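Local coordinates for L-lysine 6-monooxygenase involved in desferrioxamine biosynthesis (Erwinia amylovora CFBP1430, PDB 5O8P), which probably hydroxylates cadaverine on a terminal amine, using FAD and NADPH, as an early step in building the siderophore desferrioxamine, at residues Ile8-Gly13 / Gly32-Phe37; Ala163-Cys168 / Leu336-Gly341; Arg193-Leu198 / Tyr220-Ile225; Arg356-Glu361 / Ile373-Gln378. All blocks are in the same frame, centred on the assembly; numbering follows the deposited sequence.

Contact 1 (Ile8-Gly13 / Gly32-Phe37); sequences IYDFIG and GLNGVF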
# COMPACT_ATOMS: atom_id res chain seq x y z
N ILE B 8 -31.49 19.28 40.84
CA ILE B 8 -31.97 18.80 39.54
C ILE B 8 -30.89 18.97 38.46
O ILE B 8 -30.28 20.01 38.35
CB ILE B 8 -33.31 19.46 39.11
CG1 ILE B 8 -33.97 18.63 38.00
CG2 ILE B 8 -33.13 20.92 38.63
CD1 ILE B 8 -35.41 19.02 37.71
N TYR B 9 -30.65 17.93 37.67
CA TYR B 9 -29.60 17.97 36.64
C TYR B 9 -30.20 18.47 35.32
O TYR B 9 -31.41 18.30 35.05
CB TYR B 9 -28.96 16.58 36.46
CG TYR B 9 -28.02 16.20 37.58
CD1 TYR B 9 -26.68 16.61 37.56
CD2 TYR B 9 -28.46 15.45 38.68
CE1 TYR B 9 -25.81 16.26 38.58
CE2 TYR B 9 -27.60 15.10 39.71
CZ TYR B 9 -26.28 15.51 39.66
OH TYR B 9 -25.40 15.17 40.66
N ASP B 10 -29.35 19.08 34.49
CA ASP B 10 -29.77 19.55 33.15
C ASP B 10 -30.04 18.35 32.26
O ASP B 10 -31.00 18.34 31.48
CB ASP B 10 -28.74 20.48 32.52
CG ASP B 10 -28.69 21.85 33.19
OD1 ASP B 10 -29.75 22.50 33.34
OD2 ASP B 10 -27.57 22.28 33.56
N PHE B 11 -29.15 17.36 32.38
CA PHE B 11 -29.38 16.05 31.81
C PHE B 11 -28.66 14.97 32.62
O PHE B 11 -27.66 15.24 33.30
CB PHE B 11 -28.90 16.01 30.35
CG PHE B 11 -27.41 15.95 30.19
CD1 PHE B 11 -26.65 17.10 30.26
CD2 PHE B 11 -26.77 14.73 29.99
CE1 PHE B 11 -25.26 17.05 30.11
CE2 PHE B 11 -25.39 14.67 29.86
CZ PHE B 11 -24.63 15.83 29.91
N ILE B 12 -29.18 13.74 32.53
CA ILE B 12 -28.50 12.56 33.06
C ILE B 12 -28.27 11.59 31.91
O ILE B 12 -29.21 11.27 31.19
CB ILE B 12 -29.33 11.82 34.14
CG1 ILE B 12 -29.48 12.66 35.39
CG2 ILE B 12 -28.67 10.50 34.53
CD1 ILE B 12 -30.60 12.16 36.28
N GLY B 13 -27.04 11.13 31.77
CA GLY B 13 -26.72 10.08 30.81
C GLY B 13 -26.77 8.76 31.55
O GLY B 13 -26.17 8.62 32.61
N GLY B 32 -22.47 26.48 32.52
CA GLY B 32 -23.90 26.36 32.84
C GLY B 32 -24.54 25.06 32.38
O GLY B 32 -25.71 25.04 31.99
N LEU B 33 -23.77 23.98 32.40
CA LEU B 33 -24.28 22.67 32.08
C LEU B 33 -23.91 21.74 33.21
O LEU B 33 -22.74 21.45 33.41
CB LEU B 33 -23.69 22.17 30.76
CG LEU B 33 -24.27 20.87 30.23
CD1 LEU B 33 -25.78 20.96 30.03
CD2 LEU B 33 -23.59 20.55 28.91
N ASN B 34 -24.91 21.31 33.97
CA ASN B 34 -24.73 20.34 35.06
C ASN B 34 -25.32 19.03 34.60
O ASN B 34 -26.55 18.87 34.52
CB ASN B 34 -25.39 20.85 36.34
CG ASN B 34 -24.72 22.09 36.88
OD1 ASN B 34 -25.35 22.90 37.55
ND2 ASN B 34 -23.43 22.24 36.59
N GLY B 35 -24.42 18.11 34.25
CA GLY B 35 -24.78 16.79 33.76
C GLY B 35 -24.04 15.72 34.54
O GLY B 35 -22.97 15.96 35.10
N VAL B 36 -24.63 14.54 34.58
CA VAL B 36 -24.03 13.43 35.27
C VAL B 36 -24.33 12.14 34.49
O VAL B 36 -25.36 12.04 33.80
CB VAL B 36 -24.52 13.36 36.73
CG1 VAL B 36 -25.96 12.89 36.81
CG2 VAL B 36 -23.63 12.49 37.59
N PHE B 37 -23.43 11.17 34.62
CA PHE B 37 -23.50 9.94 33.87
C PHE B 37 -23.44 8.76 34.81
O PHE B 37 -22.54 8.67 35.62
CB PHE B 37 -22.34 9.88 32.89
CG PHE B 37 -22.42 10.89 31.80
CD1 PHE B 37 -23.08 10.60 30.61
CD2 PHE B 37 -21.87 12.16 31.97
CE1 PHE B 37 -23.17 11.55 29.61
CE2 PHE B 37 -21.97 13.12 30.97
CZ PHE B 37 -22.60 12.80 29.78
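Asp10 and Asn34 grip each other twice. The backbone N of Asp10 donates to Asn34 O at 2.8 Å, nearly in line with that carbonyl, and Asn34 N answers with a straight bond (177°) of 2.9 Å to the anti lone pair of Asp10 OD2. With chi1 at -72°, Asp10 CG lies beside its own backbone N, anti to the carbonyl carbon. Further along, the two segments run parallel as strands: Gly13 N binds Val36 O at 2.8 Å, whereas the bond from Val36 N to Phe11 O is weak. This pairing closes the beta-alpha-beta unit of strand 8-14, helix 18-27 and strand 35-38, the Rossmann-type opening of the FAD-binding part; Ile16, an FAD-binding residue, packs on Phe37. On one side of the sheet Val36 CG1 sits over the centre of the Tyr9 ring, 3.7 Å from its centroid, and lies alongside Ile12 CG1. On the opposite side Gly35 CA rests on a face of the Phe11 ring, toward its rim. Leu33 CD1 meets the edge of that ring, and the Phe11 edge in turn points at the face of Phe37, an offset edge-to-face pair with planes at 75° and centroids 5.4 Å apart.

Contact 2 (Ala163-Cys168 / Leu336-Gly341); sequences AWSPAC and LVMATG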
# COMPACT_ATOMS: atom_id res chain seq x y z
N ALA B 163 -25.62 -8.74 23.49
CA ALA B 163 -25.20 -9.88 22.67
C ALA B 163 -26.44 -10.67 22.23
O ALA B 163 -27.39 -10.80 23.00
CB ALA B 163 -24.27 -10.79 23.45
N TRP B 164 -26.41 -11.18 21.00
CA TRP B 164 -27.54 -11.88 20.41
C TRP B 164 -27.09 -13.17 19.75
O TRP B 164 -26.09 -13.18 19.02
CB TRP B 164 -28.19 -11.01 19.36
CG TRP B 164 -29.38 -11.64 18.70
CD1 TRP B 164 -30.68 -11.60 19.12
CD2 TRP B 164 -29.38 -12.41 17.49
NE1 TRP B 164 -31.48 -12.29 18.25
CE2 TRP B 164 -30.71 -12.80 17.24
CE3 TRP B 164 -28.37 -12.81 16.60
CZ2 TRP B 164 -31.07 -13.57 16.14
CZ3 TRP B 164 -28.74 -13.58 15.49
CH2 TRP B 164 -30.08 -13.95 15.27
N SER B 165 -27.84 -14.25 20.01
CA SER B 165 -27.66 -15.54 19.34
C SER B 165 -29.01 -15.97 18.76
O SER B 165 -30.05 -15.57 19.29
CB SER B 165 -27.16 -16.58 20.33
OG SER B 165 -26.00 -16.13 21.00
N PRO B 166 -29.01 -16.80 17.69
CA PRO B 166 -30.27 -17.25 17.08
C PRO B 166 -31.22 -17.90 18.07
O PRO B 166 -30.77 -18.52 19.04
CB PRO B 166 -29.81 -18.26 16.02
CG PRO B 166 -28.42 -17.86 15.69
CD PRO B 166 -27.85 -17.38 16.99
N ALA B 167 -32.52 -17.78 17.83
CA ALA B 167 -33.55 -18.29 18.75
C ALA B 167 -33.39 -19.78 19.08
O ALA B 167 -33.59 -20.18 20.23
CB ALA B 167 -34.95 -18.03 18.19
N CYS B 168 -33.01 -20.58 18.08
CA CYS B 168 -32.83 -22.02 18.25
C CYS B 168 -31.62 -22.43 19.12
O CYS B 168 -31.54 -23.58 19.56
CB CYS B 168 -32.73 -22.70 16.88
SG CYS B 168 -31.21 -22.29 15.98
N LEU B 336 -18.18 -24.28 19.16
CA LEU B 336 -19.04 -23.43 18.37
C LEU B 336 -18.90 -22.00 18.86
O LEU B 336 -19.21 -21.71 20.00
CB LEU B 336 -20.48 -23.91 18.50
CG LEU B 336 -21.57 -23.12 17.79
CD1 LEU B 336 -21.27 -23.05 16.31
CD2 LEU B 336 -22.93 -23.76 18.02
N VAL B 337 -18.38 -21.12 18.02
CA VAL B 337 -18.30 -19.70 18.33
C VAL B 337 -19.43 -19.02 17.60
O VAL B 337 -19.47 -19.01 16.38
CB VAL B 337 -16.95 -19.10 17.90
CG1 VAL B 337 -16.96 -17.60 18.08
CG2 VAL B 337 -15.82 -19.72 18.70
N MET B 338 -20.36 -18.45 18.36
CA MET B 338 -21.51 -17.75 17.81
C MET B 338 -21.18 -16.25 17.68
O MET B 338 -21.40 -15.46 18.59
CB MET B 338 -22.71 -18.01 18.72
CG MET B 338 -24.05 -17.82 18.05
SD MET B 338 -24.51 -19.25 17.05
CE MET B 338 -24.92 -20.43 18.33
N ALA B 339 -20.63 -15.87 16.53
CA ALA B 339 -20.28 -14.47 16.23
C ALA B 339 -21.42 -13.79 15.48
O ALA B 339 -21.25 -13.27 14.38
CB ALA B 339 -18.98 -14.42 15.42
N THR B 340 -22.58 -13.79 16.11
CA THR B 340 -23.81 -13.34 15.49
C THR B 340 -24.16 -11.89 15.90
O THR B 340 -25.27 -11.42 15.64
CB THR B 340 -24.94 -14.30 15.86
OG1 THR B 340 -24.92 -14.55 17.28
CG2 THR B 340 -24.74 -15.63 15.12
N GLY B 341 -23.21 -11.20 16.53
CA GLY B 341 -23.36 -9.79 16.84
C GLY B 341 -24.34 -9.48 17.95
O GLY B 341 -24.59 -10.31 18.82
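Trp164 and Gly341 join the two segments through one backbone bond, Trp164 N to Gly341 O at 3.0 Å, made in the plane of the carbonyl where the touching parts, 163-166 and 338-341, run 120° apart rather than as paired strands. Gly341 has a positive phi (73°), a conformation that glycine accepts readily. Next to this bond the hydroxyl of Thr340 donates to Trp164 O, approaching on a lone pair of that oxygen, though the length of this bond is doubtful. The Thr340 side chain also meets the indole, crossing it at about a right angle: CB lies 3.8 Å from Trp164 CE3, while Thr340 O sits at the ring edge, near its plane. Farther along, Pro166 and Met338 reach tip to tip, with Pro166 CD 3.8 Å from Met338 SD. The methionine chain is bent, its chi2 of 80° turning SD into this position, and its CG also packs 3.9 Å from Ser165 OG. Segment 163-168 lies on the way from the FAD-side sheet to the parallel sheet of the NADP side, and Gly341 lies on the return path. The contact therefore ties the two linkers together, with Pro166 touching Leu305, which belongs to the NADP(+) site. Trp164 O and Gly341 O, both acceptors, stand 3.2 Å apart. His178 NE2 bonds to Gly341 O and weakly to Trp164 O, an arrangement that probably offsets the mutual repulsion of the two carbonyls.

Contact 3 (Arg193-Leu198 / Tyr220-Ile225); sequences RSITVL and YQLNWI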
# COMPACT_ATOMS: atom_id res chain seq x y z
N ARG B 193 -11.48 -30.88 19.09
CA ARG B 193 -11.12 -31.48 17.80
C ARG B 193 -11.58 -30.62 16.62
O ARG B 193 -10.94 -30.64 15.58
CB ARG B 193 -11.72 -32.88 17.63
CG ARG B 193 -10.91 -34.00 18.25
CD ARG B 193 -11.50 -35.36 17.88
NE ARG B 193 -11.08 -36.42 18.79
CZ ARG B 193 -11.52 -36.60 20.04
NH1 ARG B 193 -12.41 -35.77 20.59
NH2 ARG B 193 -11.05 -37.62 20.76
N SER B 194 -12.70 -29.91 16.79
CA SER B 194 -13.27 -29.07 15.74
C SER B 194 -13.89 -27.81 16.33
O SER B 194 -14.49 -27.86 17.41
CB SER B 194 -14.32 -29.84 14.93
OG SER B 194 -15.31 -30.39 15.78
N ILE B 195 -13.73 -26.69 15.63
CA ILE B 195 -14.32 -25.41 16.03
C ILE B 195 -15.05 -24.86 14.82
O ILE B 195 -14.57 -25.00 13.70
CB ILE B 195 -13.24 -24.38 16.44
CG1 ILE B 195 -12.36 -24.93 17.57
CG2 ILE B 195 -13.88 -23.04 16.84
CD1 ILE B 195 -11.13 -24.09 17.85
N THR B 196 -16.20 -24.24 15.03
CA THR B 196 -16.97 -23.63 13.95
C THR B 196 -17.37 -22.21 14.32
O THR B 196 -18.13 -21.99 15.25
CB THR B 196 -18.22 -24.45 13.62
OG1 THR B 196 -17.82 -25.75 13.15
CG2 THR B 196 -19.07 -23.76 12.54
N VAL B 197 -16.87 -21.24 13.57
CA VAL B 197 -17.32 -19.87 13.71
C VAL B 197 -18.58 -19.68 12.85
O VAL B 197 -18.56 -19.92 11.66
CB VAL B 197 -16.23 -18.87 13.30
CG1 VAL B 197 -16.73 -17.45 13.48
CG2 VAL B 197 -14.98 -19.10 14.14
N LEU B 198 -19.65 -19.23 13.49
CA LEU B 198 -20.92 -19.04 12.84
C LEU B 198 -21.22 -17.53 12.84
O LEU B 198 -21.27 -16.91 13.89
CB LEU B 198 -21.96 -19.85 13.59
CG LEU B 198 -23.17 -20.30 12.78
CD1 LEU B 198 -23.68 -21.63 13.29
CD2 LEU B 198 -24.27 -19.24 12.82
N TYR B 220 -7.08 -28.74 15.62
CA TYR B 220 -8.50 -28.58 15.26
C TYR B 220 -8.84 -28.43 13.80
O TYR B 220 -8.04 -27.94 13.00
CB TYR B 220 -9.22 -27.49 16.08
CG TYR B 220 -8.51 -26.17 16.22
CD1 TYR B 220 -8.57 -25.20 15.21
CD2 TYR B 220 -7.80 -25.87 17.38
CE1 TYR B 220 -7.91 -23.99 15.35
CE2 TYR B 220 -7.15 -24.66 17.52
CZ TYR B 220 -7.20 -23.73 16.52
OH TYR B 220 -6.54 -22.54 16.69
N GLN B 221 -10.04 -28.91 13.47
CA GLN B 221 -10.74 -28.50 12.26
C GLN B 221 -11.29 -27.11 12.55
O GLN B 221 -11.78 -26.85 13.66
CB GLN B 221 -11.87 -29.48 11.94
CG GLN B 221 -12.71 -29.07 10.73
CD GLN B 221 -13.70 -30.14 10.33
OE1 GLN B 221 -14.81 -30.21 10.85
NE2 GLN B 221 -13.31 -30.97 9.38
N LEU B 222 -11.22 -26.23 11.55
CA LEU B 222 -11.65 -24.86 11.72
C LEU B 222 -12.63 -24.48 10.62
O LEU B 222 -12.25 -24.28 9.46
CB LEU B 222 -10.44 -23.94 11.73
CG LEU B 222 -10.74 -22.47 12.01
CD1 LEU B 222 -11.46 -22.31 13.34
CD2 LEU B 222 -9.45 -21.65 12.00
N ASN B 223 -13.90 -24.39 10.99
CA ASN B 223 -14.97 -24.13 10.05
C ASN B 223 -15.51 -22.71 10.19
O ASN B 223 -15.33 -22.08 11.23
CB ASN B 223 -16.07 -25.15 10.24
CG ASN B 223 -15.56 -26.57 10.10
OD1 ASN B 223 -14.71 -26.85 9.25
ND2 ASN B 223 -16.04 -27.46 10.94
N TRP B 224 -16.13 -22.22 9.13
CA TRP B 224 -16.77 -20.91 9.12
C TRP B 224 -18.02 -21.01 8.28
O TRP B 224 -17.95 -21.30 7.09
CB TRP B 224 -15.83 -19.87 8.51
CG TRP B 224 -16.21 -18.43 8.73
CD1 TRP B 224 -17.36 -17.94 9.29
CD2 TRP B 224 -15.44 -17.29 8.34
NE1 TRP B 224 -17.32 -16.57 9.32
CE2 TRP B 224 -16.16 -16.14 8.74
CE3 TRP B 224 -14.21 -17.13 7.70
CZ2 TRP B 224 -15.70 -14.84 8.52
CZ3 TRP B 224 -13.74 -15.84 7.47
CH2 TRP B 224 -14.48 -14.71 7.89
N ILE B 225 -19.17 -20.80 8.90
CA ILE B 225 -20.45 -20.87 8.20
C ILE B 225 -21.11 -19.53 8.37
O ILE B 225 -21.08 -18.98 9.45
CB ILE B 225 -21.33 -21.98 8.80
CG1 ILE B 225 -20.64 -23.33 8.61
CG2 ILE B 225 -22.73 -21.95 8.17
CD1 ILE B 225 -21.34 -24.50 9.27
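Ile195 and Tyr220 meet through complementary torsions: Tyr220 CG stands between its backbone N and carbonyl carbon (chi1 47°), and the anti chi2 of Ile195 (169°) extends CD1 over the centre of the tyrosine ring. This CH-pi contact places Ile195 CD1 3.7 Å from the ring centroid. The backbones form a regular parallel ladder. Ile195 uses both of its backbone polar atoms across the gap, its N bonding to Gln221 O at 2.8 Å and its O accepting from Asn223 N at 2.9 Å. Val197 repeats the pattern with Asn223 O and Ile225 N. The strands are joined through helix 202-213, making a beta-alpha-beta unit; the sequence after strand 194-198 fits a Rossmann-type GxGxxA turn and contains Ser200 and Ser203 of the NADP(+) site. Val197 and Trp224 lie on the helix-covered side, where the indole stacks with Tyr208 and its NE1 bonds to Gly199 O. On the other side of the sheet Thr196, Gln221 and Asn223 form a polar row. Asn223 ND2 donates to Gln221 OE1 at 3.0 Å, from above the plane of that amide, and weakly to Thr196 OG1 at 3.3 Å. Asn223 OD1 bonds to Asn298, Gln221 NE2 to Asp296 and Thr196 OG1 to Thr333. The buried amide of Asn223 is thus engaged at both oxygen and nitrogen, which would fix its rotation and satisfy its polar atoms on this face of the sheet.

Contact 4 (Arg356-Glu361 / Ile373-Gln378); sequences RIQWDE and IDRHNQ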
# COMPACT_ATOMS: atom_id res chain seq x y z
N ARG B 356 -44.76 8.25 27.72
CA ARG B 356 -44.05 9.48 27.31
C ARG B 356 -43.19 9.34 26.04
O ARG B 356 -42.62 10.33 25.56
CB ARG B 356 -43.08 9.95 28.40
CG ARG B 356 -43.56 9.99 29.83
CD ARG B 356 -44.03 11.35 30.30
NE ARG B 356 -43.20 12.49 29.87
CZ ARG B 356 -43.66 13.74 29.77
NH1 ARG B 356 -44.92 14.05 30.08
NH2 ARG B 356 -42.86 14.71 29.36
N ILE B 357 -43.09 8.12 25.51
CA ILE B 357 -42.21 7.80 24.39
C ILE B 357 -43.05 7.63 23.11
O ILE B 357 -44.13 7.03 23.16
CB ILE B 357 -41.40 6.52 24.71
CG1 ILE B 357 -40.28 6.89 25.68
CG2 ILE B 357 -40.84 5.88 23.45
CD1 ILE B 357 -39.51 5.71 26.24
N GLN B 358 -42.54 8.16 21.99
CA GLN B 358 -43.19 7.98 20.70
C GLN B 358 -42.78 6.63 20.13
O GLN B 358 -41.59 6.40 19.89
CB GLN B 358 -42.80 9.09 19.72
CG GLN B 358 -43.10 10.49 20.22
CD GLN B 358 -43.00 11.54 19.13
OE1 GLN B 358 -43.69 11.45 18.13
NE2 GLN B 358 -42.16 12.54 19.34
N TRP B 359 -43.75 5.74 19.93
CA TRP B 359 -43.49 4.43 19.34
C TRP B 359 -43.97 4.41 17.89
O TRP B 359 -44.98 5.03 17.57
CB TRP B 359 -44.18 3.33 20.15
CG TRP B 359 -43.80 3.34 21.62
CD1 TRP B 359 -44.40 4.04 22.62
CD2 TRP B 359 -42.70 2.64 22.23
NE1 TRP B 359 -43.76 3.81 23.81
CE2 TRP B 359 -42.72 2.95 23.60
CE3 TRP B 359 -41.72 1.75 21.76
CZ2 TRP B 359 -41.79 2.42 24.51
CZ3 TRP B 359 -40.78 1.24 22.66
CH2 TRP B 359 -40.83 1.58 24.02
N ASP B 360 -43.24 3.70 17.03
CA ASP B 360 -43.62 3.56 15.61
C ASP B 360 -44.40 2.26 15.41
O ASP B 360 -44.64 1.53 16.37
CB ASP B 360 -42.38 3.66 14.69
CG ASP B 360 -41.41 2.48 14.82
OD1 ASP B 360 -41.68 1.53 15.59
OD2 ASP B 360 -40.37 2.49 14.12
N GLU B 361 -44.77 1.98 14.16
CA GLU B 361 -45.61 0.82 13.80
C GLU B 361 -45.08 -0.56 14.24
O GLU B 361 -45.87 -1.49 14.42
CB GLU B 361 -45.85 0.77 12.27
CG GLU B 361 -46.53 1.98 11.62
CD GLU B 361 -47.89 2.35 12.22
OE1 GLU B 361 -48.55 1.49 12.83
OE2 GLU B 361 -48.31 3.52 12.06
N ILE B 373 -36.76 10.71 21.64
CA ILE B 373 -37.83 9.69 21.56
C ILE B 373 -39.12 10.09 22.28
O ILE B 373 -40.12 9.37 22.22
CB ILE B 373 -37.35 8.26 21.98
CG1 ILE B 373 -37.09 8.16 23.49
CG2 ILE B 373 -36.12 7.87 21.17
CD1 ILE B 373 -36.61 6.80 23.96
N ASP B 374 -39.12 11.26 22.91
CA ASP B 374 -40.32 11.78 23.57
C ASP B 374 -40.94 12.86 22.69
O ASP B 374 -40.45 13.13 21.58
CB ASP B 374 -39.97 12.34 24.95
CG ASP B 374 -39.08 13.56 24.88
OD1 ASP B 374 -38.01 13.45 24.24
OD2 ASP B 374 -39.42 14.63 25.45
N ARG B 375 -42.00 13.48 23.20
CA ARG B 375 -42.73 14.51 22.48
C ARG B 375 -42.29 15.94 22.84
O ARG B 375 -42.94 16.89 22.40
CB ARG B 375 -44.23 14.34 22.74
CG ARG B 375 -44.75 12.94 22.42
CD ARG B 375 -46.24 12.81 22.69
NE ARG B 375 -46.72 11.47 22.32
CZ ARG B 375 -46.59 10.36 23.05
NH1 ARG B 375 -46.00 10.37 24.25
NH2 ARG B 375 -47.07 9.22 22.58
N HIS B 376 -41.20 16.10 23.60
CA HIS B 376 -40.76 17.42 24.09
C HIS B 376 -39.23 17.65 24.10
O HIS B 376 -38.76 18.58 24.76
CB HIS B 376 -41.33 17.68 25.50
CG HIS B 376 -42.82 17.62 25.57
ND1 HIS B 376 -43.51 16.50 25.99
CD2 HIS B 376 -43.77 18.55 25.28
CE1 HIS B 376 -44.81 16.73 25.95
NE2 HIS B 376 -44.99 17.97 25.52
N ASN B 377 -38.46 16.86 23.35
CA ASN B 377 -36.99 17.01 23.27
C ASN B 377 -36.28 16.93 24.62
O ASN B 377 -35.47 17.79 24.97
CB ASN B 377 -36.60 18.30 22.54
CG ASN B 377 -37.27 18.40 21.19
OD1 ASN B 377 -37.44 17.40 20.50
ND2 ASN B 377 -37.66 19.61 20.81
N GLN B 378 -36.61 15.87 25.36
CA GLN B 378 -36.06 15.61 26.69
C GLN B 378 -35.41 14.22 26.89
O GLN B 378 -34.48 14.09 27.67
CB GLN B 378 -37.15 15.82 27.74
CG GLN B 378 -37.71 17.22 27.78
CD GLN B 378 -38.80 17.36 28.82
OE1 GLN B 378 -39.67 16.50 28.95
NE2 GLN B 378 -38.74 18.44 29.58
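Gln358 spans two successive carbonyls of the facing segment. Its backbone N donates to Ile373 O at 2.7 Å, almost straight, and its side-chain NE2 donates to Asp374 O at 2.9 Å. The second bond lies in the amide plane of Gln358 but reaches Asp374 O from above the carbonyl plane, 55° out of it. The anti chi2 (-167°) extends Gln358 CD away from the backbone toward that oxygen. Along the way Gln358 CG packs 3.7 Å from Arg375 CG and lies over one face of the Arg375 guanidinium, offset toward its rim. On the buried flank Ile357 and Ile373 lie side by side, pointing the same way, with CD1 of Ile357 3.8 Å from CD1 of Ile373.

A second shell of bonds surrounds them. Asp374 OD2 accepts from His376 N at 3.0 Å, forming an Asx turn, while Asp374 OD1 takes Gln378 N at 3.0 Å and also Val379 N, so the carboxylate holds the turn that follows Asp374 O. Arg375 NH1 bonds to Gln355 O, which holds its guanidinium against the chain just before Ile357. The bent chain of Arg356 brings NH2 near His376 and Gln378, without a bond to either.

Outside the two segments, Arg356 bonds through NE to Tyr135 of strand 134-141 and makes a cation-pi contact with Tyr128 of strand 121-129. Ile373 packs on Val379 and Val381 of strand 379-381, and Gln378 shares a backbone bond with Leu155, so this irregular loop pair packs against several strands of the mixed sheet that begins with strand 8-14.

In the fold
The contacts fall into two groups, one for each nucleotide-binding part of the enzyme. Contact 1 belongs to the mixed FAD-side sheet; contact 4 lies beside it, their centres about 20 Å apart, in the loop leading to strand 379-381 of that sheet. Contacts 2 and 3, with centres about 15 Å apart, both reach the parallel sheet on the NADP side, where strands 335-338 and 194-198 are neighbours. Along the chain contact 1 comes first, contact 2 then brackets contact 3, and contact 4 comes last. The chain thus leaves the FAD part, completes the NADP part and returns, with contact 2 at the crossing between the two parts.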